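PDB 6FSK: DyP-type peroxidase from Pleurotus ostreatus PC15, which probably reduces peroxide at its heme b while oxidising dyes and other substrates, with manganese(II) oxidised at a non-canonical site. Local coordinates for residues D349-I354 / F393-E398; S238-R243 / V383-S388; R331-R336 / G426-I431. The protein carries 1 engineered substitution. All coordinates share one frame; numbering follows the deposited sequence.

Contact 1: D349-I354 / F393-E398. With HEM (protoporphyrin IX containing Fe), chain C.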
loop_
_atom_site.group_PDB
_atom_site.type_symbol
_atom_site.label_atom_id
_atom_site.label_comp_id
_atom_site.label_asym_id
_atom_site.label_seq_id
_atom_site.Cartn_x
_atom_site.Cartn_y
_atom_site.Cartn_z
ATOM N N ASP A 349 3.571 15.032 -6.828
ATOM C CA ASP A 349 2.317 14.311 -7.195
ATOM C C ASP A 349 2.584 12.927 -7.777
ATOM O O ASP A 349 1.787 12.050 -7.535
ATOM C CB ASP A 349 1.455 15.162 -8.148
ATOM C CG ASP A 349 0.929 16.452 -7.471
ATOM O OD1 ASP A 349 1.154 16.711 -6.294
ATOM O OD2 ASP A 349 0.234 17.170 -8.210
ATOM N N ASN A 350 3.719 12.769 -8.467
ATOM C CA ASN A 350 4.072 11.469 -8.991
ATOM C C ASN A 350 4.575 10.501 -7.964
ATOM O O ASN A 350 4.757 9.344 -8.303
ATOM C CB ASN A 350 5.048 11.585 -10.166
ATOM C CG ASN A 350 6.451 11.976 -9.745
ATOM O OD1 ASN A 350 6.707 12.503 -8.648
ATOM N ND2 ASN A 350 7.354 11.921 -10.717
ATOM N N ARG A 351 4.704 10.877 -6.731
ATOM C CA ARG A 351 5.084 9.965 -5.656
ATOM C C ARG A 351 3.871 9.505 -4.905
ATOM O O ARG A 351 4.004 8.666 -4.021
ATOM C CB ARG A 351 5.977 10.697 -4.698
ATOM C CG ARG A 351 7.181 11.390 -5.362
ATOM C CD ARG A 351 8.205 10.404 -5.758
ATOM N NE ARG A 351 9.342 11.103 -6.377
ATOM C CZ ARG A 351 10.017 10.680 -7.425
ATOM N NH1 ARG A 351 9.615 9.624 -8.109
ATOM N NH2 ARG A 351 11.062 11.358 -7.840
ATOM N N ARG A 352 2.680 9.953 -5.271
ATOM C CA ARG A 352 1.486 9.603 -4.520
ATOM C C ARG A 352 0.990 8.238 -4.951
ATOM O O ARG A 352 1.126 7.834 -6.114
ATOM C CB ARG A 352 0.369 10.666 -4.694
ATOM C CG ARG A 352 0.849 12.037 -4.268
ATOM C CD ARG A 352 1.311 12.172 -2.867
ATOM N NE ARG A 352 0.307 11.760 -1.863
ATOM C CZ ARG A 352 -0.653 12.499 -1.396
ATOM N NH1 ARG A 352 -0.889 13.757 -1.883
ATOM N NH2 ARG A 352 -1.473 11.999 -0.502
ATOM N N ILE A 353 0.367 7.543 -3.988
ATOM C CA ILE A 353 -0.229 6.239 -4.216
ATOM C C ILE A 353 -1.529 6.134 -3.523
ATOM O O ILE A 353 -1.766 6.781 -2.491
ATOM C CB ILE A 353 0.723 5.074 -3.735
ATOM C CG1 ILE A 353 1.005 5.187 -2.207
ATOM C CG2 ILE A 353 1.994 5.036 -4.528
ATOM C CD1 ILE A 353 1.768 3.988 -1.675
ATOM N N ILE A 354 -2.424 5.297 -4.109
ATOM C CA ILE A 354 -3.667 5.007 -3.468
ATOM C C ILE A 354 -3.532 3.608 -2.905
ATOM O O ILE A 354 -3.334 2.672 -3.644
ATOM C CB ILE A 354 -4.885 5.087 -4.424
ATOM C CG1 ILE A 354 -5.120 6.540 -4.843
ATOM C CG2 ILE A 354 -6.092 4.489 -3.777
ATOM C CD1 ILE A 354 -6.160 6.627 -5.947
ATOM N N PHE A 393 5.521 3.494 -5.729
ATOM C CA PHE A 393 5.927 2.462 -4.779
ATOM C C PHE A 393 7.428 2.194 -4.737
ATOM O O PHE A 393 8.030 2.153 -3.679
ATOM C CB PHE A 393 5.194 1.146 -5.067
ATOM C CG PHE A 393 5.785 0.007 -4.272
ATOM C CD1 PHE A 393 5.414 -0.144 -2.916
ATOM C CD2 PHE A 393 6.718 -0.847 -4.849
ATOM C CE1 PHE A 393 6.030 -1.124 -2.142
ATOM C CE2 PHE A 393 7.335 -1.854 -4.065
ATOM C CZ PHE A 393 6.978 -1.972 -2.710
ATOM N N HIS A 394 8.076 1.936 -5.882
ATOM C CA HIS A 394 9.494 1.594 -5.821
ATOM C C HIS A 394 10.330 2.733 -5.230
ATOM O O HIS A 394 11.261 2.460 -4.471
ATOM C CB HIS A 394 9.977 1.256 -7.253
ATOM C CG HIS A 394 11.421 0.852 -7.316
ATOM N ND1 HIS A 394 12.469 1.750 -7.178
ATOM C CD2 HIS A 394 11.975 -0.367 -7.464
ATOM C CE1 HIS A 394 13.613 1.087 -7.307
ATOM N NE2 HIS A 394 13.326 -0.207 -7.406
ATOM N N PHE A 395 10.091 3.946 -5.717
ATOM C CA PHE A 395 10.830 5.112 -5.282
ATOM C C PHE A 395 10.663 5.333 -3.774
ATOM O O PHE A 395 11.641 5.559 -3.019
ATOM C CB PHE A 395 10.432 6.312 -6.084
ATOM C CG PHE A 395 11.345 7.469 -5.879
ATOM C CD1 PHE A 395 11.115 8.355 -4.898
ATOM C CD2 PHE A 395 12.439 7.651 -6.756
ATOM C CE1 PHE A 395 11.934 9.495 -4.708
ATOM C CE2 PHE A 395 13.281 8.709 -6.543
ATOM C CZ PHE A 395 13.007 9.654 -5.556
ATOM N N ILE A 396 9.435 5.226 -3.299
ATOM C CA ILE A 396 9.138 5.412 -1.921
ATOM C C ILE A 396 9.956 4.435 -1.094
ATOM O O ILE A 396 10.544 4.827 -0.062
ATOM C CB ILE A 396 7.651 5.220 -1.587
ATOM C CG1 ILE A 396 6.740 6.326 -2.209
ATOM C CG2 ILE A 396 7.371 5.208 -0.085
ATOM C CD1 ILE A 396 5.265 5.956 -2.297
ATOM N N GLN A 397 9.888 3.168 -1.482
ATOM C CA GLN A 397 10.611 2.158 -0.738
ATOM C C GLN A 397 12.082 2.398 -0.740
ATOM O O GLN A 397 12.739 2.437 0.328
ATOM C CB GLN A 397 10.289 0.802 -1.295
ATOM C CG GLN A 397 10.916 -0.411 -0.520
ATOM C CD GLN A 397 10.200 -0.650 0.814
ATOM O OE1 GLN A 397 9.020 -0.834 0.866
ATOM N NE2 GLN A 397 10.946 -0.491 1.908
ATOM N N GLU A 398 12.683 2.570 -1.943
ATOM C CA GLU A 398 14.148 2.612 -2.032
ATOM C C GLU A 398 14.718 3.936 -1.638
ATOM O O GLU A 398 15.746 4.004 -0.924
ATOM C CB GLU A 398 14.573 2.322 -3.461
ATOM C CG GLU A 398 16.070 2.252 -3.634
ATOM C CD GLU A 398 16.600 2.116 -5.035
ATOM O OE1 GLU A 398 15.876 2.335 -6.058
ATOM O OE2 GLU A 398 17.855 1.761 -5.039
HETATM C CHA HEM C . 0.336 5.441 5.948
HETATM C CHB HEM C . 0.957 1.314 8.361
HETATM C CHC HEM C . 3.316 -0.475 4.564
HETATM C CHD HEM C . 2.975 3.767 2.246
HETATM C C1A HEM C . 0.270 4.488 6.965
HETATM C C2A HEM C . -0.380 4.646 8.228
HETATM C C3A HEM C . -0.254 3.484 8.885
HETATM C C4A HEM C . 0.547 2.635 8.057
HETATM C CMA HEM C . -0.716 3.188 10.270
HETATM C CAA HEM C . -1.050 5.922 8.711
HETATM C CBA HEM C . -2.545 6.076 8.459
HETATM C CGA HEM C . -2.876 6.280 7.004
HETATM O O1A HEM C . -2.674 7.371 6.467
HETATM O O2A HEM C . -3.386 5.316 6.380
HETATM C C1B HEM C . 1.671 0.425 7.553
HETATM C C2B HEM C . 1.981 -0.899 7.850
HETATM C C3B HEM C . 2.621 -1.459 6.789
HETATM C C4B HEM C . 2.718 -0.370 5.806
HETATM C CMB HEM C . 1.698 -1.602 9.154
HETATM C CAB HEM C . 3.197 -2.797 6.532
HETATM C CBB HEM C . 2.824 -3.877 7.182
HETATM C C1C HEM C . 3.537 0.480 3.620
HETATM C C2C HEM C . 4.257 0.400 2.420
HETATM C C3C HEM C . 4.202 1.591 1.757
HETATM C C4C HEM C . 3.347 2.442 2.549
HETATM C CMC HEM C . 4.953 -0.849 1.949
HETATM C CAC HEM C . 4.844 2.089 0.509
HETATM C CBC HEM C . 6.011 1.615 0.028
HETATM C C1D HEM C . 2.156 4.542 3.072
HETATM C C2D HEM C . 1.656 5.870 2.599
HETATM C C3D HEM C . 0.867 6.312 3.652
HETATM C C4D HEM C . 0.983 5.306 4.695
HETATM C CMD HEM C . 1.888 6.540 1.305
HETATM C CAD HEM C . 0.139 7.645 3.777
HETATM C CBD HEM C . 1.013 8.749 4.284
HETATM C CGD HEM C . 0.297 10.077 4.269
HETATM O O1D HEM C . 0.364 10.695 5.361
HETATM O O2D HEM C . -0.362 10.412 3.306
HETATM N NA HEM C . 0.949 3.270 6.887
HETATM N NB HEM C . 2.192 0.765 6.350
HETATM N NC HEM C . 3.083 1.816 3.742
HETATM N ND HEM C . 1.791 4.302 4.333
HETATM FE FE HEM C . 2.062 2.580 5.366
#
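The guanidinium of Arg351 lies flat on the ring of Phe395. Its CZ stands 3.5 Å from the ring centroid of Phe395, almost straight above it. The two planes are only 4° apart, so this is a stacked cation-pi pair. NE of Arg351 runs over CD1 and CE1 of Phe395, NH1 over CG, and Arg351 NH2 reaches Phe395 CZ at 3.5 Å. A bend in the arginine chain (chi2 -74°) turns the group onto the ring. Ile396 works nearer the backbone: its CD1 touches Arg351 O at 3.5 Å and meets Ile353 CD1 tip to tip at 4.1 Å.

This joins the loop before strand 354-360 to helix 393-401, in the C-terminal part of the DyP peroxidase. Both segments also line the heme pocket. Phe393 CD1 approaches the heme vinyl carbon CBC at 3.5 Å, and Ile396 CG2 touches the same carbon. Ile353 CG1 lies 3.9 Å from the heme methyl CMD.

Further out, Asn350 OD1 sits over the other guanidinium face of Arg351. The carbonyl of Asp391 accepts from Arg351 NH1, which would limit rotation of the group. Trp400 meets Phe395 edge-to-face. Phe393 rests on Thr241 and Arg243.

Contact 2: S238-R243 / V383-S388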
loop_
_atom_site.group_PDB
_atom_site.type_symbol
_atom_site.label_atom_id
_atom_site.label_comp_id
_atom_site.label_asym_id
_atom_site.label_seq_id
_atom_site.Cartn_x
_atom_site.Cartn_y
_atom_site.Cartn_z
ATOM N N SER A 238 -4.153 1.072 -14.373
ATOM C CA SER A 238 -3.275 1.554 -13.293
ATOM C C SER A 238 -2.378 0.369 -12.875
ATOM O O SER A 238 -2.773 -0.774 -13.012
ATOM C CB SER A 238 -4.130 2.024 -12.149
ATOM O OG SER A 238 -3.323 2.631 -11.109
ATOM N N PHE A 239 -1.230 0.669 -12.326
ATOM C CA PHE A 239 -0.278 -0.320 -11.808
ATOM C C PHE A 239 -0.645 -0.649 -10.383
ATOM O O PHE A 239 -0.742 0.217 -9.508
ATOM C CB PHE A 239 1.157 0.141 -11.878
ATOM C CG PHE A 239 1.704 0.318 -13.267
ATOM C CD1 PHE A 239 2.235 -0.747 -13.924
ATOM C CD2 PHE A 239 1.649 1.531 -13.944
ATOM C CE1 PHE A 239 2.713 -0.653 -15.184
ATOM C CE2 PHE A 239 2.084 1.624 -15.246
ATOM C CZ PHE A 239 2.686 0.537 -15.842
ATOM N N LEU A 240 -0.876 -1.944 -10.172
ATOM C CA LEU A 240 -1.213 -2.552 -8.888
ATOM C C LEU A 240 0.072 -3.177 -8.343
ATOM O O LEU A 240 0.552 -4.203 -8.896
ATOM C CB LEU A 240 -2.254 -3.643 -9.102
ATOM C CG LEU A 240 -2.950 -4.220 -7.899
ATOM C CD1 LEU A 240 -4.147 -5.073 -8.275
ATOM C CD2 LEU A 240 -2.019 -5.021 -6.999
ATOM N N THR A 241 0.593 -2.654 -7.251
ATOM C CA THR A 241 1.683 -3.316 -6.483
ATOM C C THR A 241 1.076 -4.132 -5.376
ATOM O O THR A 241 0.330 -3.611 -4.558
ATOM C CB THR A 241 2.649 -2.257 -5.924
ATOM O OG1 THR A 241 3.340 -1.617 -6.995
ATOM C CG2 THR A 241 3.673 -2.968 -5.003
ATOM N N PHE A 242 1.430 -5.444 -5.333
ATOM C CA PHE A 242 1.050 -6.346 -4.231
ATOM C C PHE A 242 2.258 -6.726 -3.418
ATOM O O PHE A 242 3.269 -7.103 -4.013
ATOM C CB PHE A 242 0.393 -7.610 -4.752
ATOM C CG PHE A 242 0.143 -8.626 -3.684
ATOM C CD1 PHE A 242 -0.803 -8.434 -2.699
ATOM C CD2 PHE A 242 0.869 -9.799 -3.672
ATOM C CE1 PHE A 242 -1.038 -9.443 -1.737
ATOM C CE2 PHE A 242 0.651 -10.748 -2.680
ATOM C CZ PHE A 242 -0.225 -10.515 -1.712
ATOM N N ARG A 243 2.163 -6.600 -2.089
ATOM C CA ARG A 243 3.223 -7.027 -1.144
ATOM C C ARG A 243 2.602 -7.817 -0.041
ATOM O O ARG A 243 1.673 -7.371 0.625
ATOM C CB ARG A 243 3.997 -5.839 -0.562
ATOM C CG ARG A 243 4.672 -4.987 -1.645
ATOM C CD ARG A 243 6.064 -5.487 -1.977
ATOM N NE ARG A 243 7.096 -5.292 -0.967
ATOM C CZ ARG A 243 8.226 -5.975 -0.872
ATOM N NH1 ARG A 243 8.461 -7.024 -1.636
ATOM N NH2 ARG A 243 9.067 -5.633 0.084
ATOM N N VAL A 383 -1.647 -3.418 -1.005
ATOM C CA VAL A 383 -1.916 -3.154 -2.389
ATOM C C VAL A 383 -1.901 -1.643 -2.627
ATOM O O VAL A 383 -2.497 -0.911 -1.819
ATOM C CB VAL A 383 -3.280 -3.716 -2.847
ATOM C CG1 VAL A 383 -3.709 -3.141 -4.193
ATOM C CG2 VAL A 383 -3.190 -5.219 -2.918
ATOM N N CYS A 384 -1.214 -1.140 -3.609
ATOM C CA CYS A 384 -1.309 0.315 -3.945
ATOM C C CYS A 384 -1.338 0.464 -5.456
ATOM O O CYS A 384 -0.792 -0.374 -6.195
ATOM C CB CYS A 384 -0.182 1.143 -3.311
ATOM S SG CYS A 384 1.433 0.928 -4.043
ATOM N N TYR A 385 -1.910 1.556 -5.881
ATOM C CA TYR A 385 -2.061 1.961 -7.244
ATOM C C TYR A 385 -1.437 3.288 -7.556
ATOM O O TYR A 385 -1.559 4.249 -6.740
ATOM C CB TYR A 385 -3.526 2.095 -7.644
ATOM C CG TYR A 385 -4.342 0.836 -7.569
ATOM C CD1 TYR A 385 -4.356 -0.072 -8.618
ATOM C CD2 TYR A 385 -5.081 0.511 -6.444
ATOM C CE1 TYR A 385 -5.097 -1.268 -8.554
ATOM C CE2 TYR A 385 -5.785 -0.672 -6.355
ATOM C CZ TYR A 385 -5.814 -1.559 -7.448
ATOM O OH TYR A 385 -6.534 -2.716 -7.377
ATOM N N SER A 386 -0.870 3.385 -8.728
ATOM C CA SER A 386 -0.491 4.663 -9.331
ATOM C C SER A 386 -0.174 4.410 -10.806
ATOM O O SER A 386 -0.161 3.267 -11.260
ATOM C CB SER A 386 0.652 5.404 -8.683
ATOM O OG SER A 386 1.921 4.930 -9.110
ATOM N N SER A 387 0.073 5.457 -11.581
ATOM C CA SER A 387 0.391 5.286 -12.955
ATOM C C SER A 387 1.850 5.040 -13.181
ATOM O O SER A 387 2.311 4.945 -14.336
ATOM C CB SER A 387 -0.074 6.487 -13.781
ATOM O OG SER A 387 0.669 7.618 -13.404
ATOM N N SER A 388 2.650 4.899 -12.107
ATOM C CA SER A 388 4.057 4.625 -12.254
ATOM C C SER A 388 4.561 3.999 -10.955
ATOM O O SER A 388 4.675 4.647 -9.930
ATOM C CB SER A 388 4.845 5.883 -12.521
ATOM O OG SER A 388 6.250 5.682 -12.580
HETATM O O HOH W 1 1.541 0.515 -7.665
#
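Cys384 O is gripped by Thr241 N and by a water. The Thr241 N to Cys384 O bond is 2.9 Å long. The water donates to Cys384 O and is also bonded to Thr241 OG1. A longer, bent CA-H...O contact reaches the same oxygen from Leu240 CA.

Strands 238-247 and 379-386 run antiparallel here, as neighbours in the large sheet of the DyP fold. Thr241 with Cys384 and Phe239 with Ser386 are hydrogen-bonded pairs; Leu240 with Tyr385 and Phe242 with Val383 are non-hydrogen-bonded. Phe239 N gives to Ser386 O at 3.0 Å, and Ser386 N returns a longer bond of 3.3 Å to Phe239 O.

On one face Leu240 packs alongside Tyr385. Leu240 CG is 3.7 Å from Tyr385 CE1, and Leu240 CD2 touches Val383 CG1 at 3.8 Å. Both Leu240 and Tyr385 also reach Phe137, while Tyr385 OH is bonded to Asp11. On the other face Cys384 SG lies between its own backbone N and carbonyl carbon (chi1 73°), which sets it 3.9 Å from Thr241 CB. Both residues meet Phe393 of the helix beside the heme. The ring of Phe239 turns an edge to Ser386 O. Ser386 OG accepts from Ser388 N, an ST turn where the strand ends. Four backbone bonds thus join the two buried strands, and a water bridges Thr241 OG1 and Cys384 O.

Contact 3: R331-R336 / G426-I431. With HEM (protoporphyrin IX containing Fe), chain C.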
loop_
_atom_site.group_PDB
_atom_site.type_symbol
_atom_site.label_atom_id
_atom_site.label_comp_id
_atom_site.label_asym_id
_atom_site.label_seq_id
_atom_site.Cartn_x
_atom_site.Cartn_y
_atom_site.Cartn_z
ATOM N N ARG A 331 5.818 10.248 7.299
ATOM C CA ARG A 331 6.635 11.318 6.760
ATOM C C ARG A 331 7.624 10.840 5.712
ATOM O O ARG A 331 7.948 11.570 4.751
ATOM C CB ARG A 331 7.344 12.059 7.937
ATOM C CG ARG A 331 8.053 13.372 7.612
ATOM C CD ARG A 331 8.250 14.088 8.963
ATOM N NE ARG A 331 8.872 15.390 8.668
ATOM C CZ ARG A 331 8.929 16.363 9.564
ATOM N NH1 ARG A 331 8.586 16.099 10.813
ATOM N NH2 ARG A 331 9.380 17.515 9.200
ATOM N N LYS A 332 8.145 9.627 5.907
ATOM C CA LYS A 332 8.957 8.914 4.946
ATOM C C LYS A 332 8.156 8.573 3.696
ATOM O O LYS A 332 8.728 8.616 2.608
ATOM C CB LYS A 332 9.516 7.634 5.537
ATOM C CG LYS A 332 10.653 7.851 6.485
ATOM C CD LYS A 332 12.015 8.014 5.776
ATOM C CE LYS A 332 13.196 7.891 6.684
ATOM N NZ LYS A 332 14.419 7.882 5.884
ATOM N N THR A 333 6.864 8.410 3.757
ATOM C CA THR A 333 6.097 7.925 2.628
ATOM C C THR A 333 5.257 9.021 1.950
ATOM O O THR A 333 5.057 8.929 0.765
ATOM C CB THR A 333 5.195 6.734 3.011
ATOM O OG1 THR A 333 4.263 7.150 4.010
ATOM C CG2 THR A 333 6.019 5.477 3.451
ATOM N N TYR A 334 4.920 10.051 2.682
ATOM C CA TYR A 334 4.364 11.274 2.077
ATOM C C TYR A 334 5.012 12.468 2.799
ATOM O O TYR A 334 4.538 12.924 3.849
ATOM C CB TYR A 334 2.861 11.345 2.168
ATOM C CG TYR A 334 2.246 12.622 1.603
ATOM C CD1 TYR A 334 2.818 13.293 0.584
ATOM C CD2 TYR A 334 1.040 13.074 2.112
ATOM C CE1 TYR A 334 2.224 14.482 0.111
ATOM C CE2 TYR A 334 0.454 14.206 1.649
ATOM C CZ TYR A 334 1.039 14.882 0.635
ATOM O OH TYR A 334 0.413 16.096 0.239
ATOM N N PRO A 335 6.059 13.013 2.205
ATOM C CA PRO A 335 6.853 14.083 2.901
ATOM C C PRO A 335 6.164 15.410 3.122
ATOM O O PRO A 335 6.672 16.241 3.892
ATOM C CB PRO A 335 8.083 14.237 1.990
ATOM C CG PRO A 335 8.265 12.863 1.412
ATOM C CD PRO A 335 6.869 12.398 1.132
ATOM N N ARG A 336 5.057 15.665 2.432
ATOM C CA ARG A 336 4.387 16.970 2.567
ATOM C C ARG A 336 5.363 18.121 2.378
ATOM O O ARG A 336 6.158 18.146 1.414
ATOM C CB ARG A 336 3.548 17.057 3.864
ATOM C CG ARG A 336 2.588 15.824 3.985
ATOM C CD ARG A 336 1.605 15.948 5.136
ATOM N NE ARG A 336 0.936 14.667 5.365
ATOM C CZ ARG A 336 -0.339 14.509 5.601
ATOM N NH1 ARG A 336 -1.131 15.555 5.799
ATOM N NH2 ARG A 336 -0.826 13.276 5.650
ATOM N N GLY A 426 17.634 8.204 9.756
ATOM C CA GLY A 426 17.563 6.770 9.821
ATOM C C GLY A 426 16.446 6.174 9.011
ATOM O O GLY A 426 15.903 6.809 8.087
ATOM N N PHE A 427 16.249 4.907 9.240
ATOM C CA PHE A 427 15.271 4.128 8.507
ATOM C C PHE A 427 13.834 4.390 8.976
ATOM O O PHE A 427 13.565 4.628 10.162
ATOM C CB PHE A 427 15.552 2.578 8.629
ATOM C CG PHE A 427 16.744 2.146 7.839
ATOM C CD1 PHE A 427 18.005 2.400 8.315
ATOM C CD2 PHE A 427 16.616 1.573 6.619
ATOM C CE1 PHE A 427 19.142 2.032 7.590
ATOM C CE2 PHE A 427 17.738 1.215 5.872
ATOM C CZ PHE A 427 19.002 1.456 6.377
ATOM N N ASP A 428 12.906 4.236 8.029
ATOM C CA ASP A 428 11.514 4.037 8.359
ATOM C C ASP A 428 11.476 2.724 9.157
ATOM O O ASP A 428 11.972 1.681 8.679
ATOM C CB ASP A 428 10.746 3.894 7.073
ATOM C CG ASP A 428 9.299 3.629 7.265
ATOM O OD1 ASP A 428 8.894 2.747 8.096
ATOM O OD2 ASP A 428 8.460 4.271 6.525
ATOM N N ALA A 429 11.028 2.768 10.411
ATOM C CA ALA A 429 11.115 1.584 11.259
ATOM C C ALA A 429 9.991 0.629 11.049
ATOM O O ALA A 429 9.984 -0.478 11.583
ATOM C CB ALA A 429 11.191 2.013 12.729
ATOM N N ILE A 430 9.037 0.995 10.246
ATOM C CA ILE A 430 7.955 0.057 9.912
ATOM C C ILE A 430 8.323 -0.759 8.669
ATOM O O ILE A 430 8.300 -1.965 8.669
ATOM C CB ILE A 430 6.603 0.793 9.717
ATOM C CG1 ILE A 430 6.257 1.597 10.935
ATOM C CG2 ILE A 430 5.506 -0.171 9.318
ATOM C CD1 ILE A 430 5.994 0.805 12.185
ATOM N N ILE A 431 8.694 -0.081 7.603
ATOM C CA ILE A 431 8.963 -0.719 6.315
ATOM C C ILE A 431 10.378 -0.580 5.766
ATOM O O ILE A 431 10.707 -1.192 4.766
ATOM C CB ILE A 431 7.967 -0.256 5.180
ATOM C CG1 ILE A 431 8.120 1.251 4.891
ATOM C CG2 ILE A 431 6.541 -0.520 5.523
ATOM C CD1 ILE A 431 7.625 1.725 3.570
HETATM C CHA HEM C . 0.336 5.441 5.948
HETATM C CHB HEM C . 0.957 1.314 8.361
HETATM C CHC HEM C . 3.316 -0.475 4.564
HETATM C CHD HEM C . 2.975 3.767 2.246
HETATM C C1A HEM C . 0.270 4.488 6.965
HETATM C C2A HEM C . -0.380 4.646 8.228
HETATM C C3A HEM C . -0.254 3.484 8.885
HETATM C C4A HEM C . 0.547 2.635 8.057
HETATM C CMA HEM C . -0.716 3.188 10.270
HETATM C CAA HEM C . -1.050 5.922 8.711
HETATM C CBA HEM C . -2.545 6.076 8.459
HETATM C CGA HEM C . -2.876 6.280 7.004
HETATM O O1A HEM C . -2.674 7.371 6.467
HETATM O O2A HEM C . -3.386 5.316 6.380
HETATM C C1B HEM C . 1.671 0.425 7.553
HETATM C C2B HEM C . 1.981 -0.899 7.850
HETATM C C3B HEM C . 2.621 -1.459 6.789
HETATM C C4B HEM C . 2.718 -0.370 5.806
HETATM C CMB HEM C . 1.698 -1.602 9.154
HETATM C CAB HEM C . 3.197 -2.797 6.532
HETATM C CBB HEM C . 2.824 -3.877 7.182
HETATM C C1C HEM C . 3.537 0.480 3.620
HETATM C C2C HEM C . 4.257 0.400 2.420
HETATM C C3C HEM C . 4.202 1.591 1.757
HETATM C C4C HEM C . 3.347 2.442 2.549
HETATM C CMC HEM C . 4.953 -0.849 1.949
HETATM C CAC HEM C . 4.844 2.089 0.509
HETATM C CBC HEM C . 6.011 1.615 0.028
HETATM C C1D HEM C . 2.156 4.542 3.072
HETATM C C2D HEM C . 1.656 5.870 2.599
HETATM C C3D HEM C . 0.867 6.312 3.652
HETATM C C4D HEM C . 0.983 5.306 4.695
HETATM C CMD HEM C . 1.888 6.540 1.305
HETATM C CAD HEM C . 0.139 7.645 3.777
HETATM C CBD HEM C . 1.013 8.749 4.284
HETATM C CGD HEM C . 0.297 10.077 4.269
HETATM O O1D HEM C . 0.364 10.695 5.361
HETATM O O2D HEM C . -0.362 10.412 3.306
HETATM N NA HEM C . 0.949 3.270 6.887
HETATM N NB HEM C . 2.192 0.765 6.350
HETATM N NC HEM C . 3.083 1.816 3.742
HETATM N ND HEM C . 1.791 4.302 4.333
HETATM FE FE HEM C . 2.062 2.580 5.366
#
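Lys332 and Asp428 join the heme-ligand helix 329-333 to the loop 426-431, which holds an Asx turn. This is the proximal side of the heme, where His329 binds the iron.

Hydrogen bonds come first. Lys332 NZ gives to Gly426 O at 2.9 Å, with a C=O...N angle of 171°. The carbonyls of Trp400 and Phe406 also accept from this nitrogen, so three backbone oxygens surround the buried amine and would favour its charged form. An alanine in place of Lys332 would probably leave these three carbonyls without their shared donor and open a gap beside Asp428. Asp428 OD1 accepts twice within its own loop, from Ile430 N at 2.8 Å and Ile431 N at 2.9 Å. The first donor comes nearly along the carboxylate C-O axis and the second from above the plane. This grip fixes the carboxylate. OD2 is hydrogen-bonded to His329 ND1, the aspartate-histidine pairing known from heme peroxidases.

Van der Waals contacts follow. Lys332 and Asp428 run antiparallel alongside each other, with Lys332 CG 4.0 Å from Asp428 CB. Thr333 CG2 touches Ile431 CD1 at 4.1 Å.

Heme contacts come last. Ile431 CG2 lies 3.4 Å from the heme carbon CHC. Thr333 OG1 sits between its own backbone N and carbonyl carbon (chi1 61°), which places it against heme C2D while it bonds His329 O. CG of the extended Arg336 chain lies over one face of the Tyr334 ring, toward its rim. Arg336 NH2 gives a 2.9 Å hydrogen bond to heme propionate O1D, which lies in the guanidinium plane, at its edge.

From the N terminus, residues 238-243 come first; contact 2 closes its loop when the chain reaches 383-388. Within that loop the chain passes 331-336 and then 349-354. Contact 1 closes next, at 393-398, and contact 3 last, at 426-431. Contact 1 is therefore nested inside contact 3, and contact 2 crosses both. Contact 2 belongs to the central sheet. Contact 1 brings helix 393-401 against the loop leading into edge strand 354-360, and Ile354 O probably bonds Tyr385 N of contact 2. Contact 3 adds the proximal heme side, and Gln397 NE2 probably bonds Ile431 O. Contacts 1 and 3 both touch the heme; contacts 2 and 3 do not meet.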